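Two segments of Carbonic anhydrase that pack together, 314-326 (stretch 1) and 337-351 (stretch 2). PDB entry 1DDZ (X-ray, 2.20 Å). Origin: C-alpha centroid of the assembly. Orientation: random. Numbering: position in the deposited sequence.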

# COMPACT_ATOMS: atom_id res chain seq x y z
N ASN A 314 14.45 12.33 32.29
CA ASN A 314 15.18 11.07 32.07
C ASN A 314 14.61 10.42 30.82
O ASN A 314 15.34 9.98 29.94
N LEU A 315 13.28 10.39 30.74
CA LEU A 315 12.57 9.83 29.60
C LEU A 315 13.10 10.48 28.32
O LEU A 315 13.25 9.82 27.30
N ALA A 316 13.40 11.77 28.41
CA ALA A 316 13.91 12.54 27.27
C ALA A 316 15.40 12.34 26.98
O ALA A 316 15.95 12.97 26.06
N HIS A 317 16.07 11.48 27.74
CA HIS A 317 17.49 11.24 27.55
C HIS A 317 17.79 9.85 27.00
O HIS A 317 18.85 9.66 26.39
N THR A 318 16.88 8.90 27.23
CA THR A 318 17.05 7.51 26.78
C THR A 318 17.72 7.37 25.41
O THR A 318 17.38 8.06 24.44
N GLN A 319 18.72 6.51 25.36
CA GLN A 319 19.49 6.27 24.14
C GLN A 319 18.70 5.63 23.00
O GLN A 319 17.67 5.00 23.24
N THR A 320 19.21 5.79 21.78
CA THR A 320 18.61 5.22 20.57
C THR A 320 18.28 3.75 20.81
O THR A 320 19.07 3.01 21.39
N PRO A 321 17.09 3.33 20.39
CA PRO A 321 16.66 1.95 20.57
C PRO A 321 17.54 0.95 19.84
O PRO A 321 17.91 1.17 18.70
N GLU A 322 17.81 -0.17 20.50
CA GLU A 322 18.62 -1.22 19.90
C GLU A 322 17.77 -2.39 19.40
O GLU A 322 18.30 -3.39 18.92
N ILE A 323 16.45 -2.23 19.47
CA ILE A 323 15.50 -3.25 19.01
C ILE A 323 14.27 -2.71 18.33
O ILE A 323 13.71 -1.70 18.74
N LEU A 324 13.85 -3.43 17.30
CA LEU A 324 12.65 -3.10 16.58
C LEU A 324 11.73 -4.21 17.07
O LEU A 324 12.10 -5.40 17.03
N TRP A 325 10.55 -3.82 17.53
CA TRP A 325 9.55 -4.77 17.99
C TRP A 325 8.36 -4.63 17.06
O TRP A 325 7.86 -3.52 16.88
N ILE A 326 7.95 -5.73 16.42
CA ILE A 326 6.78 -5.74 15.54
C ILE A 326 5.71 -6.57 16.27
O ILE A 326 5.85 -7.79 16.40
N GLN A 337 7.95 -2.84 28.28
CA GLN A 337 7.60 -3.44 29.57
C GLN A 337 7.83 -4.95 29.62
O GLN A 337 8.50 -5.45 30.51
N ILE A 338 7.31 -5.65 28.62
CA ILE A 338 7.41 -7.09 28.59
C ILE A 338 8.85 -7.60 28.62
O ILE A 338 9.12 -8.65 29.19
N ILE A 339 9.78 -6.82 28.09
CA ILE A 339 11.18 -7.21 28.11
C ILE A 339 12.00 -6.41 29.09
O ILE A 339 13.22 -6.33 28.99
N ASN A 340 11.31 -5.79 30.05
CA ASN A 340 11.97 -5.05 31.12
C ASN A 340 12.93 -3.93 30.70
O ASN A 340 14.05 -3.84 31.23
N LEU A 341 12.50 -3.07 29.79
CA LEU A 341 13.33 -1.96 29.30
C LEU A 341 12.59 -0.66 29.44
O LEU A 341 11.38 -0.60 29.31
N PRO A 342 13.34 0.43 29.61
CA PRO A 342 12.82 1.79 29.76
C PRO A 342 12.01 2.22 28.56
O PRO A 342 12.30 1.85 27.41
N ALA A 343 10.97 3.00 28.83
CA ALA A 343 10.10 3.50 27.78
C ALA A 343 10.95 4.23 26.74
O ALA A 343 11.63 5.19 27.07
N GLY A 344 10.97 3.73 25.51
CA GLY A 344 11.76 4.39 24.49
C GLY A 344 13.07 3.73 24.11
O GLY A 344 13.90 4.32 23.42
N GLU A 345 13.30 2.53 24.60
CA GLU A 345 14.51 1.86 24.20
C GLU A 345 14.18 0.82 23.15
O GLU A 345 15.04 0.11 22.66
N VAL A 346 12.90 0.77 22.78
CA VAL A 346 12.45 -0.14 21.74
C VAL A 346 11.58 0.62 20.72
O VAL A 346 10.75 1.45 21.10
N PHE A 347 11.93 0.44 19.45
CA PHE A 347 11.26 1.04 18.30
C PHE A 347 10.12 0.07 18.04
O PHE A 347 10.37 -1.12 17.88
N VAL A 348 8.89 0.55 17.92
CA VAL A 348 7.73 -0.34 17.75
C VAL A 348 6.83 -0.16 16.55
O VAL A 348 6.45 0.96 16.19
N HIS A 349 6.43 -1.28 15.95
CA HIS A 349 5.51 -1.29 14.82
C HIS A 349 4.36 -2.21 15.25
O HIS A 349 4.59 -3.28 15.76
N ARG A 350 3.12 -1.75 15.10
CA ARG A 350 1.98 -2.56 15.46
C ARG A 350 0.93 -2.50 14.42
O ARG A 350 0.57 -1.42 13.94
N ASN A 351 0.41 -3.67 14.06
CA ASN A 351 -0.66 -3.78 13.09
C ASN A 351 -1.53 -4.98 13.51
O ASN A 351 -1.28 -5.60 14.53

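Two parallel strands, one through Ile323 to Ile326 and the other ending this stretch at Asn351, are zipped together by main-chain hydrogen bonds and flanked by apolar side chains on both faces of the sheet, while the loops preceding them add a partly polar contact; together the stretches bury 921 Å². The strand axes approach to 4.6 Å at an angle of 22°. Trp325 is bonded to stretch 2 through both its N and its O, its N donating to Phe347 O (2.7 Å) and its O accepting from His349 N (2.8 Å); two residues earlier, Ile323 O accepts from Phe347 N (2.9 Å). These bonds fit the register, which pairs Leu324 with Phe347, Trp325 with Val348 and Ile326 with His349; as in any strand, successive side chains lie on opposite faces.

On the face of Ile323, Trp325, Val346 and Val348, Trp325 makes the largest contribution, with 136 Å² covered. Its chi1 is t and its chi2 -79°, which places the indole against the end of the helix in stretch 2 and the residue that follows it. There CH2 lies 3.5 Å from Ile338 CG2 (Ile338 chi1 t) and CZ3 lies 3.6 Å from Ile339 CG2 (Ile339 chi1 p), while nearer the backbone Trp325 CB rests 3.7 Å from Val346 CG2. Trp325 NE1 and Arg350 NH2 are 4.3 Å apart, too far for a hydrogen bond. Ile323 has an off-well chi1 of 26° and a t chi2, so its CD1 reaches both Ile339 CD1 (3.4 Å) and Leu341 CD1 (3.5 Å); its CG1 sits 3.8 Å from Val346 CB. Ile339 thus touches both Ile323 and Trp325, tying the post-helix segment to this face.

The other face carries Leu324, Ile326, Phe347 and His349. Leu324 (chi1 t) brings CD2 to the edge of the Phe347 ring, 4.0 Å from Phe347 CD2. Phe347 is also t, and the end of its side chain leads away from stretch 1; its CB is 4.1 Å from Pro321 CG. Farther along, Ile326 (m, t) places CG2 4.1 Å from His349 CD2, and His349 ND1 is hydrogen-bonded elsewhere in the structure.

Ahead of the strands, the type II turn from Pro342 to Glu345 meets the loop of stretch 1. Gly344, at phi 104° and psi 9°, suits this turn: a CB would jam against the preceding carbonyl O and come within 3.2 Å of Thr318 CG2. Leu315 CD1 covers Ala343 CB at 3.9 Å. Thr318, chi1 t, points toward stretch 2, and its OG1 donates a weak hydrogen bond to Glu345 OE2 (3.4 Å). The CA-to-CB bond of Glu345 points away, yet its m, t side chain returns to make this contact. Pro321 packs over the backbone here, its CA 3.2 Å from Glu345 O. One water closes the gap, accepting from Glu322 N and donating to Glu345 O, both at 2.9 Å from the water oxygen.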

# COMPACT_ATOMS: atom_id res chain seq x y z
CB ASN A 314 15.00 10.11 33.25
CG ASN A 314 15.74 10.56 34.50
OD1 ASN A 314 15.41 10.11 35.61
ND2 ASN A 314 16.77 11.42 34.35
CB LEU A 315 11.09 10.17 29.74
CG LEU A 315 10.05 9.20 29.20
CD1 LEU A 315 10.11 7.89 29.98
CD2 LEU A 315 8.69 9.84 29.34
CB ALA A 316 13.62 14.01 27.48
CB HIS A 317 18.25 11.43 28.87
CG HIS A 317 18.35 12.85 29.32
ND1 HIS A 317 18.49 13.91 28.44
CD2 HIS A 317 18.34 13.40 30.56
CE1 HIS A 317 18.57 15.04 29.12
NE2 HIS A 317 18.48 14.75 30.41
CB THR A 318 15.72 6.71 26.85
OG1 THR A 318 15.94 5.36 26.42
CG2 THR A 318 14.67 7.34 26.00
CB GLN A 319 20.75 5.44 24.46
CG GLN A 319 20.49 4.04 25.05
CD GLN A 319 21.78 3.24 25.32
OE1 GLN A 319 21.72 2.04 25.60
NE2 GLN A 319 22.93 3.90 25.23
CB THR A 320 19.61 5.33 19.36
OG1 THR A 320 19.76 6.71 18.99
CG2 THR A 320 19.12 4.56 18.15
CB PRO A 321 15.24 1.96 19.99
CG PRO A 321 15.28 3.07 18.98
CD PRO A 321 16.04 4.13 19.74
CB GLU A 322 19.68 -1.69 20.88
CG GLU A 322 20.77 -0.65 21.09
CD GLU A 322 21.49 -0.76 22.43
OE1 GLU A 322 22.38 0.09 22.68
OE2 GLU A 322 21.16 -1.67 23.23
CB ILE A 323 14.96 -4.14 20.14
CG1 ILE A 323 15.00 -3.41 21.48
CG2 ILE A 323 15.72 -5.43 20.20
CD1 ILE A 323 14.72 -4.31 22.65
CB LEU A 324 12.83 -3.27 15.08
CG LEU A 324 11.85 -2.63 14.06
CD1 LEU A 324 11.72 -3.54 12.88
CD2 LEU A 324 10.49 -2.27 14.60
CB TRP A 325 9.13 -4.41 19.41
CG TRP A 325 8.22 -5.41 20.04
CD1 TRP A 325 6.88 -5.56 19.83
CD2 TRP A 325 8.58 -6.37 21.04
NE1 TRP A 325 6.38 -6.54 20.65
CE2 TRP A 325 7.40 -7.05 21.40
CE3 TRP A 325 9.78 -6.72 21.66
CZ2 TRP A 325 7.39 -8.05 22.38
CZ3 TRP A 325 9.77 -7.71 22.63
CH2 TRP A 325 8.58 -8.37 22.98
CB ILE A 326 7.11 -6.38 14.20
CG1 ILE A 326 8.24 -5.59 13.55
CG2 ILE A 326 5.83 -6.44 13.34
CD1 ILE A 326 8.97 -6.31 12.43
CB GLN A 337 6.13 -3.16 29.90
CG GLN A 337 5.90 -1.88 30.68
CD GLN A 337 4.42 -1.54 30.82
OE1 GLN A 337 3.98 -0.47 30.42
NE2 GLN A 337 3.64 -2.48 31.36
CB ILE A 338 6.55 -7.70 27.46
CG1 ILE A 338 6.29 -9.18 27.74
CG2 ILE A 338 7.20 -7.48 26.09
CD1 ILE A 338 4.97 -9.67 27.24
CB ILE A 339 11.84 -7.21 26.72
CG1 ILE A 339 11.72 -5.85 26.05
CG2 ILE A 339 11.26 -8.34 25.89
CD1 ILE A 339 12.35 -5.79 24.64
CB ASN A 340 12.72 -6.06 31.99
CG ASN A 340 12.68 -5.72 33.46
OD1 ASN A 340 11.65 -5.28 33.99
ND2 ASN A 340 13.78 -5.98 34.16
CB LEU A 341 13.68 -2.11 27.81
CG LEU A 341 14.61 -3.21 27.31
CD1 LEU A 341 14.88 -2.96 25.83
CD2 LEU A 341 15.91 -3.21 28.09
CB PRO A 342 14.09 2.62 29.86
CG PRO A 342 15.03 1.68 30.55
CD PRO A 342 14.80 0.41 29.79
CB ALA A 343 9.07 4.46 28.38
CB GLU A 345 15.25 1.28 25.38
CG GLU A 345 15.97 2.37 26.14
CD GLU A 345 16.85 1.85 27.25
OE1 GLU A 345 16.94 0.61 27.42
OE2 GLU A 345 17.47 2.69 27.94
CB VAL A 346 11.81 -1.49 22.29
CG1 VAL A 346 11.78 -1.53 23.79
CG2 VAL A 346 10.47 -1.77 21.71
CB PHE A 347 12.25 1.04 17.12
CG PHE A 347 11.94 2.03 16.04
CD1 PHE A 347 12.00 3.40 16.30
CD2 PHE A 347 11.62 1.60 14.75
CE1 PHE A 347 11.75 4.32 15.27
CE2 PHE A 347 11.36 2.51 13.72
CZ PHE A 347 11.43 3.88 13.98
CB VAL A 348 6.82 -0.26 19.01
CG1 VAL A 348 5.65 -1.24 18.89
CG2 VAL A 348 7.59 -0.56 20.26
CB HIS A 349 6.19 -1.83 13.56
CG HIS A 349 5.29 -1.90 12.36
ND1 HIS A 349 4.41 -0.88 12.02
CD2 HIS A 349 5.11 -2.87 11.43
CE1 HIS A 349 3.74 -1.23 10.94
NE2 HIS A 349 4.15 -2.43 10.56
CB ARG A 350 1.35 -2.11 16.76
CG ARG A 350 2.16 -2.41 17.95
CD ARG A 350 1.39 -2.13 19.20
NE ARG A 350 2.23 -2.41 20.35
CZ ARG A 350 2.55 -3.63 20.77
NH1 ARG A 350 2.09 -4.70 20.13
NH2 ARG A 350 3.36 -3.78 21.81
CB ASN A 351 -0.11 -3.91 11.65
CG ASN A 351 0.70 -5.17 11.44
OD1 ASN A 351 0.51 -6.18 12.12
ND2 ASN A 351 1.62 -5.13 10.50
O HOH W 1 17.63 -0.93 23.33